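Local coordinates for protein plasma serine protease inhibitor (PDB 3DY0) that inhibits serine proteases in blood plasma and other body fluids in a heparin-dependent manner, as a serpin that binds its target proteases irreversibly, at residues D11-L16 / L246-L251; L209-L214 / R252-M257; L214-V219 / Q240-G245. One frame throughout, in Å; residues are numbered along the deposited sequence. Where two conformers were deposited one is given.

Contact 1: residues D11-L16 / L246-L251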
loop_
_atom_site.group_PDB
_atom_site.type_symbol
_atom_site.label_atom_id
_atom_site.label_comp_id
_atom_site.label_asym_id
_atom_site.label_seq_id
_atom_site.Cartn_x
_atom_site.Cartn_y
_atom_site.Cartn_z
ATOM N N ASP A 11 10.326 11.062 3.586
ATOM C CA ASP A 11 10.319 9.682 3.115
ATOM C C ASP A 11 8.850 9.265 3.090
ATOM O O ASP A 11 8.289 8.873 4.110
ATOM C CB ASP A 11 11.125 8.812 4.078
ATOM C CG ASP A 11 11.280 7.390 3.592
ATOM O OD1 ASP A 11 12.312 6.771 3.918
ATOM O OD2 ASP A 11 10.371 6.892 2.900
ATOM N N PHE A 12 8.233 9.354 1.917
ATOM C CA PHE A 12 6.815 9.044 1.786
ATOM C C PHE A 12 6.307 7.779 2.465
ATOM O O PHE A 12 5.486 7.841 3.382
ATOM C CB PHE A 12 6.400 8.983 0.315
ATOM C CG PHE A 12 4.956 8.601 0.126
ATOM C CD1 PHE A 12 3.943 9.497 0.444
ATOM C CD2 PHE A 12 4.610 7.320 -0.291
ATOM C CE1 PHE A 12 2.599 9.122 0.355
ATOM C CE2 PHE A 12 3.270 6.935 -0.382
ATOM C CZ PHE A 12 2.267 7.837 -0.058
ATOM N N THR A 13 6.782 6.632 2.003
ATOM C CA THR A 13 6.321 5.363 2.542
ATOM C C THR A 13 6.421 5.226 4.050
ATOM O O THR A 13 5.466 4.808 4.706
ATOM C CB THR A 13 7.079 4.189 1.892
ATOM O OG1 THR A 13 6.794 4.169 0.487
ATOM C CG2 THR A 13 6.663 2.857 2.515
ATOM N N PHE A 14 7.565 5.597 4.605
ATOM C CA PHE A 14 7.766 5.431 6.029
ATOM C C PHE A 14 7.245 6.552 6.905
ATOM O O PHE A 14 6.928 6.332 8.073
ATOM C CB PHE A 14 9.235 5.096 6.261
ATOM C CG PHE A 14 9.652 3.847 5.536
ATOM C CD1 PHE A 14 9.193 2.602 5.959
ATOM C CD2 PHE A 14 10.421 3.918 4.381
ATOM C CE1 PHE A 14 9.490 1.444 5.237
ATOM C CE2 PHE A 14 10.724 2.766 3.652
ATOM C CZ PHE A 14 10.256 1.529 4.082
ATOM N N ASP A 15 7.134 7.753 6.348
ATOM C CA ASP A 15 6.555 8.836 7.123
ATOM C C ASP A 15 5.062 8.509 7.196
ATOM O O ASP A 15 4.409 8.756 8.210
ATOM C CB ASP A 15 6.776 10.182 6.432
ATOM C CG ASP A 15 8.193 10.704 6.609
ATOM O OD1 ASP A 15 8.531 11.731 5.985
ATOM O OD2 ASP A 15 8.968 10.095 7.376
ATOM N N LEU A 16 4.520 7.938 6.121
ATOM C CA LEU A 16 3.106 7.566 6.119
ATOM C C LEU A 16 2.892 6.422 7.106
ATOM O O LEU A 16 1.944 6.437 7.896
ATOM C CB LEU A 16 2.647 7.138 4.718
ATOM C CG LEU A 16 1.189 6.667 4.621
ATOM C CD1 LEU A 16 0.251 7.702 5.232
ATOM C CD2 LEU A 16 0.835 6.424 3.161
ATOM N N LEU A 246 12.721 3.088 10.386
ATOM C CA LEU A 246 12.354 2.673 9.037
ATOM C C LEU A 246 12.593 3.795 8.039
ATOM O O LEU A 246 12.265 4.953 8.299
ATOM C CB LEU A 246 10.883 2.262 8.975
ATOM C CG LEU A 246 10.468 1.065 9.827
ATOM C CD1 LEU A 246 8.970 0.859 9.706
ATOM C CD2 LEU A 246 11.227 -0.182 9.385
ATOM N N SER A 247 13.156 3.437 6.892
ATOM C CA SER A 247 13.430 4.396 5.832
ATOM C C SER A 247 13.777 3.617 4.576
ATOM O O SER A 247 14.007 2.407 4.632
ATOM C CB SER A 247 14.608 5.299 6.203
ATOM O OG SER A 247 15.821 4.563 6.233
ATOM N N GLU A 248 13.810 4.308 3.444
ATOM C CA GLU A 248 14.153 3.653 2.190
ATOM C C GLU A 248 15.578 3.112 2.306
ATOM O O GLU A 248 15.872 2.010 1.842
ATOM C CB GLU A 248 14.054 4.640 1.023
ATOM C CG GLU A 248 12.630 5.087 0.680
ATOM C CD GLU A 248 11.776 3.985 0.061
ATOM O OE1 GLU A 248 12.324 2.932 -0.324
ATOM O OE2 GLU A 248 10.546 4.183 -0.055
ATOM N N LYS A 249 16.453 3.892 2.938
ATOM C CA LYS A 249 17.848 3.502 3.129
ATOM C C LYS A 249 17.953 2.224 3.960
ATOM O O LYS A 249 18.724 1.316 3.631
ATOM C CB LYS A 249 18.621 4.629 3.821
ATOM C CG LYS A 249 20.089 4.319 4.067
ATOM C CD LYS A 249 20.773 5.466 4.798
ATOM N N THR A 250 17.175 2.162 5.034
ATOM C CA THR A 250 17.174 0.993 5.906
ATOM C C THR A 250 16.768 -0.255 5.131
ATOM O O THR A 250 17.394 -1.314 5.266
ATOM C CB THR A 250 16.214 1.195 7.102
ATOM O OG1 THR A 250 16.726 2.232 7.952
ATOM C CG2 THR A 250 16.079 -0.090 7.906
ATOM N N LEU A 251 15.719 -0.137 4.321
ATOM C CA LEU A 251 15.259 -1.270 3.531
ATOM C C LEU A 251 16.350 -1.681 2.552
ATOM O O LEU A 251 16.629 -2.871 2.395
ATOM C CB LEU A 251 13.976 -0.920 2.769
ATOM C CG LEU A 251 13.450 -2.020 1.844
ATOM C CD1 LEU A 251 13.156 -3.281 2.656
ATOM C CD2 LEU A 251 12.192 -1.535 1.138
HETATM O O HOH W 1 12.356 7.684 6.906
HETATM O O HOH W 2 9.406 6.457 0.461
HETATM O O HOH W 3 8.403 3.261 -1.517
#

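Contact 2: residues L209-L214 / R252-M257. With SGN (2-deoxy-6-O-sulfo-2-(sulfoamino)-alpha-D-glucopyranose), chain C; NO3 (nitrate ion), chain D.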
loop_
_atom_site.group_PDB
_atom_site.type_symbol
_atom_site.label_atom_id
_atom_site.label_comp_id
_atom_site.label_asym_id
_atom_site.label_seq_id
_atom_site.Cartn_x
_atom_site.Cartn_y
_atom_site.Cartn_z
ATOM N N LEU A 209 19.508 -11.438 8.660
ATOM C CA LEU A 209 20.360 -10.368 9.152
ATOM C C LEU A 209 19.951 -9.976 10.561
ATOM O O LEU A 209 18.762 -9.855 10.867
ATOM C CB LEU A 209 20.273 -9.128 8.253
ATOM C CG LEU A 209 21.098 -7.924 8.723
ATOM C CD1 LEU A 209 22.576 -8.263 8.648
ATOM C CD2 LEU A 209 20.793 -6.709 7.861
ATOM N N LEU A 210 20.948 -9.808 11.421
ATOM C CA LEU A 210 20.719 -9.363 12.783
ATOM C C LEU A 210 21.124 -7.895 12.719
ATOM O O LEU A 210 22.304 -7.575 12.554
ATOM C CB LEU A 210 21.616 -10.118 13.769
ATOM C CG LEU A 210 21.573 -9.652 15.229
ATOM C CD1 LEU A 210 20.169 -9.818 15.793
ATOM C CD2 LEU A 210 22.571 -10.460 16.044
ATOM N N ASP A 211 20.139 -7.010 12.800
ATOM C CA ASP A 211 20.390 -5.575 12.746
ATOM C C ASP A 211 20.590 -5.077 14.174
ATOM O O ASP A 211 19.635 -4.903 14.927
ATOM C CB ASP A 211 19.203 -4.874 12.069
ATOM C CG ASP A 211 19.412 -3.379 11.904
ATOM O OD1 ASP A 211 18.740 -2.784 11.039
ATOM O OD2 ASP A 211 20.234 -2.798 12.641
ATOM N N ARG A 212 21.849 -4.866 14.545
ATOM C CA ARG A 212 22.177 -4.415 15.892
ATOM C C ARG A 212 21.945 -2.924 16.096
ATOM O O ARG A 212 21.876 -2.453 17.231
ATOM C CB ARG A 212 23.631 -4.765 16.221
ATOM C CG ARG A 212 23.897 -6.258 16.322
ATOM C CD ARG A 212 25.378 -6.552 16.524
ATOM N NE ARG A 212 25.650 -7.987 16.596
ATOM C CZ ARG A 212 25.234 -8.784 17.576
ATOM N NH1 ARG A 212 24.521 -8.293 18.581
ATOM N NH2 ARG A 212 25.532 -10.077 17.552
ATOM N N ASN A 213 21.826 -2.181 15.001
ATOM C CA ASN A 213 21.596 -0.743 15.080
ATOM C C ASN A 213 20.158 -0.457 15.503
ATOM O O ASN A 213 19.912 0.317 16.429
ATOM C CB ASN A 213 21.887 -0.088 13.729
ATOM C CG ASN A 213 21.539 1.386 13.710
ATOM O OD1 ASN A 213 21.988 2.154 14.561
ATOM N ND2 ASN A 213 20.736 1.791 12.732
ATOM N N LEU A 214 19.204 -1.088 14.825
ATOM C CA LEU A 214 17.799 -0.890 15.152
ATOM C C LEU A 214 17.320 -1.927 16.159
ATOM O O LEU A 214 16.284 -1.750 16.799
ATOM C CB LEU A 214 16.945 -0.957 13.885
ATOM C CG LEU A 214 17.175 0.197 12.908
ATOM C CD1 LEU A 214 16.236 0.058 11.719
ATOM C CD2 LEU A 214 16.951 1.527 13.625
ATOM N N ARG A 252 16.975 -0.702 1.899
ATOM C CA ARG A 252 18.052 -1.014 0.959
ATOM C C ARG A 252 19.171 -1.747 1.688
ATOM O O ARG A 252 19.748 -2.697 1.162
ATOM C CB ARG A 252 18.634 0.257 0.329
ATOM C CG ARG A 252 17.746 0.955 -0.681
ATOM C CD ARG A 252 18.585 1.875 -1.578
ATOM N NE ARG A 252 19.316 2.892 -0.821
ATOM C CZ ARG A 252 18.779 4.017 -0.360
ATOM N NH1 ARG A 252 17.499 4.283 -0.580
ATOM N NH2 ARG A 252 19.522 4.878 0.326
ATOM N N LYS A 253 19.480 -1.297 2.900
ATOM C CA LYS A 253 20.539 -1.914 3.689
ATOM C C LYS A 253 20.220 -3.372 3.984
ATOM O O LYS A 253 21.067 -4.252 3.795
ATOM C CB LYS A 253 20.734 -1.163 5.008
ATOM C CG LYS A 253 21.831 -1.753 5.890
ATOM C CD LYS A 253 21.906 -1.077 7.256
ATOM C CE LYS A 253 20.768 -1.518 8.168
ATOM N NZ LYS A 253 19.427 -1.196 7.609
ATOM N N TRP A 254 19.002 -3.627 4.453
ATOM C CA TRP A 254 18.592 -4.986 4.777
ATOM C C TRP A 254 18.716 -5.911 3.575
ATOM O O TRP A 254 19.327 -6.978 3.660
ATOM C CB TRP A 254 17.144 -5.018 5.288
ATOM C CG TRP A 254 16.950 -4.414 6.658
ATOM C CD1 TRP A 254 17.901 -4.238 7.620
ATOM C CD2 TRP A 254 15.715 -3.956 7.228
ATOM N NE1 TRP A 254 17.339 -3.699 8.753
ATOM C CE2 TRP A 254 15.999 -3.518 8.542
ATOM C CE3 TRP A 254 14.397 -3.877 6.758
ATOM C CZ2 TRP A 254 15.011 -3.003 9.392
ATOM C CZ3 TRP A 254 13.415 -3.365 7.606
ATOM C CH2 TRP A 254 13.729 -2.938 8.906
ATOM N N LEU A 255 18.137 -5.493 2.456
ATOM C CA LEU A 255 18.157 -6.287 1.239
ATOM C C LEU A 255 19.552 -6.598 0.706
ATOM O O LEU A 255 19.786 -7.687 0.188
ATOM C CB LEU A 255 17.333 -5.593 0.152
ATOM C CG LEU A 255 15.817 -5.543 0.369
ATOM C CD1 LEU A 255 15.178 -4.612 -0.649
ATOM C CD2 LEU A 255 15.236 -6.941 0.251
ATOM N N LYS A 256 20.486 -5.663 0.842
ATOM C CA LYS A 256 21.832 -5.897 0.323
ATOM C C LYS A 256 22.774 -6.584 1.309
ATOM O O LYS A 256 23.757 -7.207 0.897
ATOM C CB LYS A 256 22.452 -4.578 -0.162
ATOM C CG LYS A 256 22.963 -3.645 0.928
ATOM C CD LYS A 256 23.202 -2.242 0.372
ATOM C CE LYS A 256 23.890 -1.337 1.384
ATOM N NZ LYS A 256 25.346 -1.650 1.510
ATOM N N MET A 257 22.475 -6.492 2.602
ATOM C CA MET A 257 23.336 -7.100 3.615
ATOM C C MET A 257 22.930 -8.513 4.039
ATOM O O MET A 257 23.640 -9.169 4.811
ATOM C CB MET A 257 23.429 -6.182 4.837
ATOM C CG MET A 257 24.231 -4.914 4.559
ATOM S SD MET A 257 24.503 -3.891 6.013
ATOM C CE MET A 257 25.414 -4.996 7.036
HETATM C C1 SGN C . 23.922 8.106 9.289
HETATM C C2 SGN C . 24.767 7.910 10.578
HETATM C C3 SGN C . 25.889 6.882 10.307
HETATM C C4 SGN C . 25.225 5.541 9.908
HETATM C C5 SGN C . 24.380 5.797 8.614
HETATM C C6 SGN C . 23.607 4.576 8.090
HETATM N N2 SGN C . 25.305 9.221 10.985
HETATM O O3 SGN C . 26.654 6.696 11.483
HETATM O O4 SGN C . 26.290 4.590 10.018
HETATM O O5 SGN C . 23.405 6.853 8.832
HETATM O O6 SGN C . 22.690 4.159 9.080
HETATM S S1 SGN C . 24.446 10.193 11.999
HETATM O O1S SGN C . 24.024 11.294 11.177
HETATM O O2S SGN C . 25.368 10.599 13.021
HETATM O O3S SGN C . 23.327 9.463 12.516
HETATM S S2 SGN C . 21.438 3.241 8.901
HETATM O O4S SGN C . 21.925 2.003 8.364
HETATM O O5S SGN C . 20.595 3.946 7.975
HETATM O O6S SGN C . 20.842 3.095 10.195
HETATM N N NO3 D . 24.051 -4.278 11.874
HETATM O O1 NO3 D . 23.840 -3.108 12.140
HETATM O O2 NO3 D . 23.918 -4.677 10.730
HETATM O O3 NO3 D . 24.393 -5.051 12.752
#

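Contact 3: residues L214-V219 / Q240-G245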
loop_
_atom_site.group_PDB
_atom_site.type_symbol
_atom_site.label_atom_id
_atom_site.label_comp_id
_atom_site.label_asym_id
_atom_site.label_seq_id
_atom_site.Cartn_x
_atom_site.Cartn_y
_atom_site.Cartn_z
ATOM N N LEU A 214 19.204 -1.088 14.825
ATOM C CA LEU A 214 17.799 -0.890 15.152
ATOM C C LEU A 214 17.320 -1.927 16.159
ATOM O O LEU A 214 16.284 -1.750 16.799
ATOM C CB LEU A 214 16.945 -0.957 13.885
ATOM C CG LEU A 214 17.175 0.197 12.908
ATOM C CD1 LEU A 214 16.236 0.058 11.719
ATOM C CD2 LEU A 214 16.951 1.527 13.625
ATOM N N SER A 215 18.094 -3.000 16.294
ATOM C CA SER A 215 17.798 -4.090 17.215
ATOM C C SER A 215 16.613 -4.924 16.746
ATOM O O SER A 215 15.541 -4.927 17.354
ATOM C CB SER A 215 17.537 -3.552 18.627
ATOM O OG SER A 215 17.738 -4.573 19.588
ATOM N N CYS A 216 16.830 -5.648 15.656
ATOM C CA CYS A 216 15.794 -6.502 15.092
ATOM C C CYS A 216 16.419 -7.568 14.213
ATOM O O CYS A 216 17.558 -7.431 13.762
ATOM C CB CYS A 216 14.808 -5.667 14.262
ATOM S SG CYS A 216 15.526 -4.782 12.845
ATOM N N ARG A 217 15.672 -8.643 13.997
ATOM C CA ARG A 217 16.111 -9.724 13.132
ATOM C C ARG A 217 15.286 -9.572 11.866
ATOM O O ARG A 217 14.085 -9.304 11.924
ATOM C CB ARG A 217 15.845 -11.088 13.768
ATOM C CG ARG A 217 16.760 -11.415 14.938
ATOM C CD ARG A 217 16.569 -12.862 15.354
ATOM N NE ARG A 217 17.498 -13.285 16.398
ATOM C CZ ARG A 217 17.310 -13.094 17.699
ATOM N NH1 ARG A 217 18.220 -13.522 18.567
ATOM N NH2 ARG A 217 16.216 -12.482 18.134
ATOM N N VAL A 218 15.937 -9.732 10.724
ATOM C CA VAL A 218 15.271 -9.585 9.441
ATOM C C VAL A 218 15.393 -10.885 8.668
ATOM O O VAL A 218 16.494 -11.411 8.504
ATOM C CB VAL A 218 15.927 -8.452 8.609
ATOM C CG1 VAL A 218 15.221 -8.308 7.267
ATOM C CG2 VAL A 218 15.881 -7.138 9.388
ATOM N N VAL A 219 14.270 -11.415 8.195
ATOM C CA VAL A 219 14.308 -12.649 7.425
ATOM C C VAL A 219 13.566 -12.475 6.107
ATOM O O VAL A 219 12.463 -11.928 6.063
ATOM C CB VAL A 219 13.697 -13.837 8.214
ATOM C CG1 VAL A 219 12.198 -13.657 8.372
ATOM C CG2 VAL A 219 14.019 -15.150 7.504
ATOM N N GLN A 240 9.008 0.263 18.725
ATOM C CA GLN A 240 8.963 1.702 18.476
ATOM C C GLN A 240 10.281 2.172 17.870
ATOM O O GLN A 240 10.305 2.984 16.939
ATOM C CB GLN A 240 8.692 2.458 19.782
ATOM C CG GLN A 240 8.481 3.953 19.595
ATOM C CD GLN A 240 7.276 4.267 18.727
ATOM O OE1 GLN A 240 6.152 3.870 19.039
ATOM N NE2 GLN A 240 7.504 4.984 17.632
ATOM N N GLN A 241 11.381 1.648 18.403
ATOM C CA GLN A 241 12.709 1.993 17.923
ATOM C C GLN A 241 12.871 1.587 16.462
ATOM O O GLN A 241 13.431 2.333 15.659
ATOM C CB GLN A 241 13.765 1.297 18.784
ATOM C CG GLN A 241 15.196 1.541 18.339
ATOM C CD GLN A 241 16.198 1.107 19.386
ATOM O OE1 GLN A 241 16.273 1.693 20.469
ATOM N NE2 GLN A 241 16.967 0.072 19.078
ATOM N N VAL A 242 12.384 0.399 16.118
ATOM C CA VAL A 242 12.477 -0.070 14.743
ATOM C C VAL A 242 11.610 0.807 13.844
ATOM O O VAL A 242 12.046 1.234 12.776
ATOM C CB VAL A 242 12.046 -1.554 14.631
ATOM C CG1 VAL A 242 11.866 -1.953 13.168
ATOM C CG2 VAL A 242 13.107 -2.440 15.279
ATOM N N GLU A 243 10.389 1.094 14.282
ATOM C CA GLU A 243 9.488 1.937 13.496
ATOM C C GLU A 243 10.106 3.312 13.245
ATOM O O GLU A 243 10.012 3.850 12.140
ATOM C CB GLU A 243 8.140 2.083 14.210
ATOM C CG GLU A 243 7.353 0.781 14.294
ATOM C CD GLU A 243 6.067 0.925 15.081
ATOM O OE1 GLU A 243 6.135 1.395 16.234
ATOM O OE2 GLU A 243 4.994 0.564 14.554
ATOM N N ASN A 244 10.745 3.880 14.263
ATOM C CA ASN A 244 11.376 5.189 14.108
ATOM C C ASN A 244 12.535 5.152 13.113
ATOM O O ASN A 244 12.847 6.159 12.471
ATOM C CB ASN A 244 11.895 5.709 15.456
ATOM C CG ASN A 244 10.783 5.950 16.463
ATOM O OD1 ASN A 244 9.649 6.259 16.097
ATOM N ND2 ASN A 244 11.114 5.831 17.745
ATOM N N GLY A 245 13.163 3.986 12.979
ATOM C CA GLY A 245 14.293 3.849 12.079
ATOM C C GLY A 245 13.975 3.431 10.656
ATOM O O GLY A 245 14.861 3.422 9.797
#

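Contact 1: residues D11-L16 / L246-L251
Two helix N-termini of the serpin fold meet here, that of helix 12-23 and that of helix 248-257, with Asp-11 and Ser-247 as their N-cap residues. The direct polar link is one hydrogen bond: Glu-248 N donates to Asp-11 OD1 at 2.9 Å and 149°, on the syn lone pair, so a backbone N-H in the first turn of one helix is satisfied by the cap residue of the other. Beside it the Phe-14 ring packs on the chain leading into helix 248-257. Ser-247 N lies 3.7 Å above one ring face, offset toward the rim, CE2 of Phe-14 comes to 3.3 Å from Ser-247 C, and CD1 meets Leu-246 CB at 3.5 Å. Thr-13 CG2 covers the opposite face over its centre, which fixes the ring between its own helix and its partner.

The carboxylates of Asp-11 and Glu-248 are 19° from parallel, with OD2 and OE2 4.0 Å apart. One water donates to both of these oxygens and accepts from Thr-13 N; a second joins Glu-248 OE2 to Thr-13 OG1. This bridging probably offsets the repulsion of like charges, and the positive dipole ends of the two helices, which lie here, would probably help. Further out, Arg-18 bonds Leu-246 O and forms a salt bridge with Asp-15. Within helix 248-257 the cap is closed by Thr-250 N, which donates to Ser-247 OG at 3.0 Å.

Contact 2: residues L209-L214 / R252-M257
The indole of Trp-254 and the carboxylate of Asp-211 stand 78° apart, and the acid meets the ring at its edge: OD1 lies almost in the indole plane, while Leu-209 CD2 and Leu-214 CD1 approach the ring obliquely. This fastens the end of serpin strand 194-211, where an Asx motif at Asp-211 starts the turn, to helix 248-257; the axes of 209-211 and 252-257 approach to 9.5 Å at 144°. NE1 of Trp-254 donates to OD1 of Asp-211 over 2.8 Å, nearly straight at 171°, on the anti lone pair.

The other oxygen, OD2, holds the turn, accepting from Leu-214 N at 3.0 Å from above the carboxylate plane and weakly from Asn-213 N. With CG anti to the backbone N, Asp-211 serves helix and turn at once. Lys-253, bent at its last two torsions, adds a long salt bridge from NZ to OD1 of Asp-211, which would favour the ionised acid.

Nearby, Leu-209 CD2 fits between Trp-254 CD1 and Met-257 CB, at 3.8 and 4.0 Å. The heparin fragment bound in this crystal reaches both segments through one 6-O-sulfate: O6S lies 2.9 Å from Asn-213 ND2, and O4S 3.3 Å from Lys-253 CD.

Contact 3: residues L214-V219 / Q240-G245
The backbones come nearest at Leu-214 and Val-242, whose CA atoms are 5.4 Å apart, where the turn between serpin strands 194-211 and 216-222 meets the side of helix 239-245. That turn closes with a G1 beta bulge, Ser-215 and Cys-216 both facing Asp-211; Ser-215 takes the left-handed backbone conformation (phi 71°) suited to the bulge's first position.

Gln-241 supplies the polar link. Its CG is anti to the backbone N and the chain stays extended beyond CG, which carries the amide across to the turn. NE2 donates to Leu-214 O at 3.0 Å and 159°; the acceptor lies near the amide plane, but the donor sits well above the carbonyl plane, 71° out of it. The other amide atom, OE1, accepts from Lys-238, so both ends of the amide are engaged, while Ser-215 OG bonds to Ser-235.

Apolar contact follows at the next residue, Val-242. One of its branches, CG2, anti to the carbonyl carbon, points at the strand entry and packs on Cys-216 CB at 3.8 Å; the same methyl also lies 3.6 Å from the carbonyl oxygen Leu-214 O. Pro-234 of strand 228-234 also packs on Val-242, joining the helix to the next strand. At Gly-245 the backbone comes close to the turn without a side chain intervening: Leu-214 CD2 rests 3.9 Å from Gly-245 CA.

Leu-214 ties the three contacts together: it belongs to both contact 2 and contact 3, whose centres are 9 Å apart, and its CD1 lies 3.8 Å from Thr-250 CG2 of contact 1. Contacts 1 and 2 use successive parts of helix 248-257, their centres 14 Å apart, and meet where Leu-246 CD2 packs 3.8 Å from Trp-254 CH2. Helix 239-245 precedes that helix, separated by Leu-246 and Ser-247, and Thr-250 OG1 bonds Gly-245 O. Strand pairing joins contacts 2 and 3, Asp-211 N lying 2.8 Å from Cys-216 O, and Val-218 CG2 packs 3.7 Å from Trp-254 CE2. The bound heparin fragment touches Lys-249 in 246-251 as well as Asn-213 and Lys-253 in contact 2.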